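Local coordinates for importin subunit beta-1 (Saccharomyces cerevisiae, PDB 5OWU), which carries proteins into the nucleus together with importin alpha, the subunit that binds the classical nuclear localization signal of the cargo, at residues Y822-R835 and A848-S860. Residues are numbered along the deposited sequence; the frame is centred on the assembly and turned at random.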
loop_
_atom_site.group_PDB
_atom_site.type_symbol
_atom_site.label_atom_id
_atom_site.label_comp_id
_atom_site.label_asym_id
_atom_site.label_seq_id
_atom_site.Cartn_x
_atom_site.Cartn_y
_atom_site.Cartn_z
ATOM N N TYR A 822 -8.796 30.995 -18.730
ATOM C CA TYR A 822 -9.944 31.012 -17.828
ATOM C C TYR A 822 -11.276 30.793 -18.534
ATOM O O TYR A 822 -12.323 30.922 -17.889
ATOM C CB TYR A 822 -9.959 32.329 -17.050
ATOM C CG TYR A 822 -8.844 32.365 -16.034
ATOM C CD1 TYR A 822 -7.564 32.756 -16.396
ATOM C CD2 TYR A 822 -9.059 31.952 -14.724
ATOM C CE1 TYR A 822 -6.533 32.762 -15.476
ATOM C CE2 TYR A 822 -8.033 31.955 -13.799
ATOM C CZ TYR A 822 -6.774 32.357 -14.180
ATOM O OH TYR A 822 -5.755 32.367 -13.255
ATOM N N GLY A 823 -11.270 30.458 -19.821
ATOM C CA GLY A 823 -12.470 30.064 -20.531
ATOM C C GLY A 823 -12.579 28.579 -20.795
ATOM O O GLY A 823 -13.480 28.159 -21.531
ATOM N N GLN A 824 -11.706 27.766 -20.213
ATOM C CA GLN A 824 -11.680 26.342 -20.511
ATOM C C GLN A 824 -12.757 25.613 -19.719
ATOM O O GLN A 824 -12.923 25.842 -18.516
ATOM C CB GLN A 824 -10.305 25.764 -20.189
ATOM C CG GLN A 824 -9.165 26.517 -20.833
ATOM C CD GLN A 824 -7.843 25.821 -20.622
ATOM O OE1 GLN A 824 -7.611 24.733 -21.153
ATOM N NE2 GLN A 824 -6.975 26.433 -19.829
ATOM N N ASP A 825 -13.483 24.725 -20.400
ATOM C CA ASP A 825 -14.512 23.941 -19.728
ATOM C C ASP A 825 -13.949 23.217 -18.517
ATOM O O ASP A 825 -14.606 23.139 -17.474
ATOM C CB ASP A 825 -15.135 22.930 -20.693
ATOM C CG ASP A 825 -16.149 23.556 -21.637
ATOM O OD1 ASP A 825 -16.664 24.652 -21.338
ATOM O OD2 ASP A 825 -16.441 22.936 -22.678
ATOM N N TRP A 826 -12.738 22.667 -18.627
ATOM C CA TRP A 826 -12.230 21.871 -17.515
ATOM C C TRP A 826 -11.930 22.744 -16.300
ATOM O O TRP A 826 -12.121 22.299 -15.164
ATOM C CB TRP A 826 -11.001 21.061 -17.947
ATOM C CG TRP A 826 -9.723 21.835 -18.098
ATOM C CD1 TRP A 826 -9.190 22.315 -19.254
ATOM C CD2 TRP A 826 -8.806 22.194 -17.053
ATOM N NE1 TRP A 826 -8.004 22.960 -19.001
ATOM C CE2 TRP A 826 -7.744 22.900 -17.657
ATOM C CE3 TRP A 826 -8.781 21.991 -15.668
ATOM C CZ2 TRP A 826 -6.671 23.407 -16.925
ATOM C CZ3 TRP A 826 -7.711 22.498 -14.941
ATOM C CH2 TRP A 826 -6.671 23.197 -15.574
ATOM N N VAL A 827 -11.508 23.992 -16.510
ATOM C CA VAL A 827 -11.283 24.897 -15.382
ATOM C C VAL A 827 -12.603 25.213 -14.685
ATOM O O VAL A 827 -12.735 25.054 -13.465
ATOM C CB VAL A 827 -10.571 26.179 -15.853
ATOM C CG1 VAL A 827 -10.394 27.173 -14.699
ATOM C CG2 VAL A 827 -9.224 25.839 -16.457
ATOM N N ILE A 828 -13.596 25.670 -15.449
ATOM C CA ILE A 828 -14.902 25.997 -14.876
ATOM C C ILE A 828 -15.474 24.791 -14.137
ATOM O O ILE A 828 -15.891 24.884 -12.973
ATOM C CB ILE A 828 -15.853 26.486 -15.984
ATOM C CG1 ILE A 828 -15.352 27.815 -16.569
ATOM C CG2 ILE A 828 -17.284 26.627 -15.458
ATOM C CD1 ILE A 828 -15.767 28.061 -18.018
ATOM N N ASP A 829 -15.498 23.637 -14.807
ATOM C CA ASP A 829 -16.044 22.427 -14.200
ATOM C C ASP A 829 -15.297 22.060 -12.924
ATOM O O ASP A 829 -15.913 21.642 -11.939
ATOM C CB ASP A 829 -15.991 21.274 -15.201
ATOM C CG ASP A 829 -16.886 21.504 -16.407
ATOM O OD1 ASP A 829 -17.758 22.397 -16.341
ATOM O OD2 ASP A 829 -16.721 20.786 -17.417
ATOM N N TYR A 830 -13.968 22.199 -12.922
ATOM C CA TYR A 830 -13.195 21.865 -11.729
ATOM C C TYR A 830 -13.525 22.807 -10.578
ATOM O O TYR A 830 -13.730 22.364 -9.439
ATOM C CB TYR A 830 -11.700 21.910 -12.046
ATOM C CG TYR A 830 -10.826 21.563 -10.863
ATOM C CD1 TYR A 830 -10.986 20.360 -10.192
ATOM C CD2 TYR A 830 -9.835 22.432 -10.424
ATOM C CE1 TYR A 830 -10.196 20.033 -9.117
ATOM C CE2 TYR A 830 -9.037 22.114 -9.347
ATOM C CZ TYR A 830 -9.220 20.912 -8.699
ATOM O OH TYR A 830 -8.433 20.581 -7.628
ATOM N N ILE A 831 -13.583 24.109 -10.856
ATOM C CA ILE A 831 -13.990 25.072 -9.839
ATOM C C ILE A 831 -15.342 24.682 -9.259
ATOM O O ILE A 831 -15.551 24.738 -8.042
ATOM C CB ILE A 831 -14.017 26.494 -10.431
ATOM C CG1 ILE A 831 -12.595 26.929 -10.809
ATOM C CG2 ILE A 831 -14.638 27.480 -9.440
ATOM C CD1 ILE A 831 -12.515 28.257 -11.547
ATOM N N LYS A 832 -16.276 24.270 -10.117
ATOM C CA LYS A 832 -17.626 23.974 -9.643
ATOM C C LYS A 832 -17.668 22.688 -8.824
ATOM O O LYS A 832 -18.346 22.628 -7.793
ATOM C CB LYS A 832 -18.579 23.909 -10.834
ATOM C CG LYS A 832 -18.974 25.298 -11.334
ATOM C CD LYS A 832 -18.988 25.423 -12.853
ATOM C CE LYS A 832 -20.365 25.140 -13.436
ATOM N NZ LYS A 832 -20.455 25.572 -14.858
ATOM N N ARG A 833 -16.944 21.649 -9.256
ATOM C CA ARG A 833 -16.873 20.425 -8.466
ATOM C C ARG A 833 -16.253 20.690 -7.102
ATOM O O ARG A 833 -16.699 20.136 -6.090
ATOM C CB ARG A 833 -16.066 19.354 -9.204
ATOM C CG ARG A 833 -16.642 18.929 -10.543
ATOM C CD ARG A 833 -16.179 17.531 -10.940
ATOM N NE ARG A 833 -14.763 17.297 -10.654
ATOM C CZ ARG A 833 -13.764 17.527 -11.503
ATOM N NH1 ARG A 833 -13.999 18.012 -12.717
ATOM N NH2 ARG A 833 -12.513 17.275 -11.133
ATOM N N THR A 834 -15.214 21.527 -7.056
ATOM C CA THR A 834 -14.571 21.829 -5.783
ATOM C C THR A 834 -15.465 22.691 -4.901
ATOM O O THR A 834 -15.451 22.549 -3.675
ATOM C CB THR A 834 -13.231 22.526 -6.025
ATOM O OG1 THR A 834 -12.400 21.697 -6.849
ATOM C CG2 THR A 834 -12.515 22.792 -4.711
ATOM N N ARG A 835 -16.247 23.579 -5.509
ATOM C CA ARG A 835 -17.129 24.464 -4.761
ATOM C C ARG A 835 -18.362 23.733 -4.241
ATOM O O ARG A 835 -18.926 24.134 -3.217
ATOM C CB ARG A 835 -17.539 25.641 -5.653
ATOM C CG ARG A 835 -18.614 26.557 -5.092
ATOM C CD ARG A 835 -18.179 27.228 -3.803
ATOM N NE ARG A 835 -19.209 28.135 -3.305
ATOM C CZ ARG A 835 -19.208 28.689 -2.097
ATOM N NH1 ARG A 835 -18.227 28.431 -1.241
ATOM N NH2 ARG A 835 -20.194 29.500 -1.740
ATOM N N ALA A 848 -12.667 27.849 -3.526
ATOM C CA ALA A 848 -13.278 27.661 -4.839
ATOM C C ALA A 848 -14.142 28.857 -5.219
ATOM O O ALA A 848 -14.210 29.234 -6.394
ATOM C CB ALA A 848 -14.107 26.377 -4.861
ATOM N N ARG A 849 -14.816 29.462 -4.240
ATOM C CA ARG A 849 -15.580 30.676 -4.511
ATOM C C ARG A 849 -14.659 31.798 -4.974
ATOM O O ARG A 849 -14.923 32.450 -5.991
ATOM C CB ARG A 849 -16.364 31.090 -3.261
ATOM C CG ARG A 849 -17.028 32.467 -3.320
ATOM C CD ARG A 849 -18.152 32.532 -4.344
ATOM N NE ARG A 849 -19.115 33.581 -4.013
ATOM C CZ ARG A 849 -20.251 33.802 -4.671
ATOM N NH1 ARG A 849 -20.583 33.048 -5.712
ATOM N NH2 ARG A 849 -21.060 34.780 -4.285
ATOM N N TRP A 850 -13.568 32.035 -4.236
ATOM C CA TRP A 850 -12.580 33.023 -4.662
ATOM C C TRP A 850 -12.123 32.755 -6.095
ATOM O O TRP A 850 -12.086 33.665 -6.939
ATOM C CB TRP A 850 -11.405 33.008 -3.678
ATOM C CG TRP A 850 -10.104 33.587 -4.180
ATOM C CD1 TRP A 850 -8.959 32.894 -4.464
ATOM C CD2 TRP A 850 -9.808 34.967 -4.431
ATOM N NE1 TRP A 850 -7.974 33.757 -4.885
ATOM C CE2 TRP A 850 -8.467 35.034 -4.874
ATOM C CE3 TRP A 850 -10.544 36.153 -4.329
ATOM C CZ2 TRP A 850 -7.852 36.239 -5.217
ATOM C CZ3 TRP A 850 -9.929 37.348 -4.669
ATOM C CH2 TRP A 850 -8.598 37.380 -5.108
ATOM N N ALA A 851 -11.811 31.493 -6.398
ATOM C CA ALA A 851 -11.363 31.130 -7.740
ATOM C C ALA A 851 -12.435 31.412 -8.785
ATOM O O ALA A 851 -12.122 31.816 -9.910
ATOM C CB ALA A 851 -10.972 29.655 -7.777
ATOM N N ARG A 852 -13.704 31.180 -8.440
ATOM C CA ARG A 852 -14.794 31.430 -9.379
ATOM C C ARG A 852 -14.936 32.920 -9.661
ATOM O O ARG A 852 -15.064 33.338 -10.819
ATOM C CB ARG A 852 -16.100 30.855 -8.820
ATOM C CG ARG A 852 -17.301 30.989 -9.741
ATOM C CD ARG A 852 -17.024 30.375 -11.098
ATOM N NE ARG A 852 -18.240 30.189 -11.879
ATOM C CZ ARG A 852 -18.255 29.796 -13.148
ATOM N NH1 ARG A 852 -17.117 29.555 -13.786
ATOM N NH2 ARG A 852 -19.408 29.647 -13.784
ATOM N N GLU A 853 -14.910 33.738 -8.606
ATOM C CA GLU A 853 -14.919 35.186 -8.789
ATOM C C GLU A 853 -13.810 35.616 -9.741
ATOM O O GLU A 853 -14.058 36.313 -10.734
ATOM C CB GLU A 853 -14.761 35.883 -7.437
ATOM C CG GLU A 853 -15.858 35.564 -6.435
ATOM C CD GLU A 853 -15.517 36.035 -5.034
ATOM O OE1 GLU A 853 -14.631 36.905 -4.896
ATOM O OE2 GLU A 853 -16.131 35.527 -4.071
ATOM N N GLN A 854 -12.574 35.188 -9.464
ATOM C CA GLN A 854 -11.455 35.653 -10.280
ATOM C C GLN A 854 -11.544 35.130 -11.709
ATOM O O GLN A 854 -11.218 35.849 -12.658
ATOM C CB GLN A 854 -10.134 35.250 -9.630
ATOM C CG GLN A 854 -9.852 35.988 -8.339
ATOM C CD GLN A 854 -9.835 37.494 -8.536
ATOM O OE1 GLN A 854 -9.245 38.000 -9.491
ATOM N NE2 GLN A 854 -10.507 38.213 -7.647
ATOM N N GLN A 855 -11.983 33.884 -11.885
ATOM C CA GLN A 855 -12.121 33.320 -13.224
ATOM C C GLN A 855 -13.141 34.102 -14.048
ATOM O O GLN A 855 -12.876 34.478 -15.198
ATOM C CB GLN A 855 -12.520 31.847 -13.118
ATOM C CG GLN A 855 -12.818 31.171 -14.451
ATOM C CD GLN A 855 -14.307 31.066 -14.745
ATOM O OE1 GLN A 855 -15.120 30.864 -13.843
ATOM N NE2 GLN A 855 -14.668 31.202 -16.013
ATOM N N LYS A 856 -14.321 34.354 -13.472
ATOM C CA LYS A 856 -15.332 35.138 -14.176
ATOM C C LYS A 856 -14.811 36.527 -14.517
ATOM O O LYS A 856 -15.045 37.036 -15.624
ATOM C CB LYS A 856 -16.605 35.240 -13.336
ATOM C CG LYS A 856 -17.354 33.934 -13.194
ATOM C CD LYS A 856 -18.591 34.102 -12.326
ATOM C CE LYS A 856 -19.737 33.233 -12.819
ATOM N NZ LYS A 856 -20.239 33.682 -14.150
ATOM N N ARG A 857 -14.100 37.163 -13.580
ATOM C CA ARG A 857 -13.502 38.457 -13.888
ATOM C C ARG A 857 -12.512 38.339 -15.041
ATOM O O ARG A 857 -12.412 39.244 -15.877
ATOM C CB ARG A 857 -12.822 39.041 -12.649
ATOM C CG ARG A 857 -11.969 40.260 -12.956
ATOM C CD ARG A 857 -11.682 41.092 -11.717
ATOM N NE ARG A 857 -12.680 42.139 -11.513
ATOM C CZ ARG A 857 -12.791 43.226 -12.272
ATOM N NH1 ARG A 857 -11.977 43.411 -13.304
ATOM N NH2 ARG A 857 -13.726 44.129 -12.008
ATOM N N GLN A 858 -11.777 37.227 -15.109
ATOM C CA GLN A 858 -10.834 37.033 -16.208
ATOM C C GLN A 858 -11.564 36.941 -17.538
ATOM O O GLN A 858 -11.109 37.496 -18.546
ATOM C CB GLN A 858 -9.989 35.778 -15.976
ATOM C CG GLN A 858 -8.854 35.955 -14.983
ATOM C CD GLN A 858 -7.753 36.863 -15.501
ATOM O OE1 GLN A 858 -7.393 36.817 -16.678
ATOM N NE2 GLN A 858 -7.210 37.693 -14.620
ATOM N N LEU A 859 -12.703 36.244 -17.565
ATOM C CA LEU A 859 -13.498 36.212 -18.787
ATOM C C LEU A 859 -14.046 37.589 -19.134
ATOM O O LEU A 859 -14.225 37.904 -20.317
ATOM C CB LEU A 859 -14.645 35.209 -18.652
ATOM C CG LEU A 859 -14.328 33.719 -18.801
ATOM C CD1 LEU A 859 -15.618 32.958 -19.097
ATOM C CD2 LEU A 859 -13.297 33.448 -19.885
ATOM N N SER A 860 -14.313 38.424 -18.129
ATOM C CA SER A 860 -14.783 39.774 -18.418
ATOM C C SER A 860 -13.758 40.572 -19.216
ATOM O O SER A 860 -14.134 41.388 -20.064
ATOM C CB SER A 860 -15.118 40.502 -17.119
ATOM O OG SER A 860 -15.179 41.900 -17.333
#
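Tyr822 lies against the last turns of helix 842-860. Gln858 CG sits over one face of the Tyr822 ring, 3.8 Å from the centroid, in a CH-pi contact. Gln855 CG lies in the ring plane at the edge. The Tyr822 hydroxyl hydrogen-bonds to Ile806 O in helix 796-812 of HEAT 18, and Gln858 NE2 to Phe813 O just after that helix. Gln855 NE2 donates to Tyr822 O at 3.0 Å, nearly in line with the carbonyl. The Gln855 chain bends at chi2 (-100°), which turns the amide toward this oxygen. Leu859 CD2 packs on Gly823 CA at 3.5 Å. Ile828 CG2 meets Arg852 NH1, while its CG1 touches the Gln855 amide. Ile831 is a knob in a hole formed by Ala848, Ala851, Arg852 and Gln855. Its CG2 reaches Ala848 O and Arg852 CB; its CD1 meets Gln855 CB at 3.9 Å. Lys832 CD lies over one face of the Arg852 guanidinium, toward the rim, and the two positive ends come close. Thr834 CG2 touches Ala848 CB. Arg835 CB lies 3.6 Å from Ala848 CB. The Arg835 guanidinium then lays one face on Arg849 CB. The axes of 825-835 and 848-860 run roughly antiparallel (151°), 9.1 Å apart at closest approach. This is the antiparallel helix pair of HEAT 19 in the importin beta solenoid.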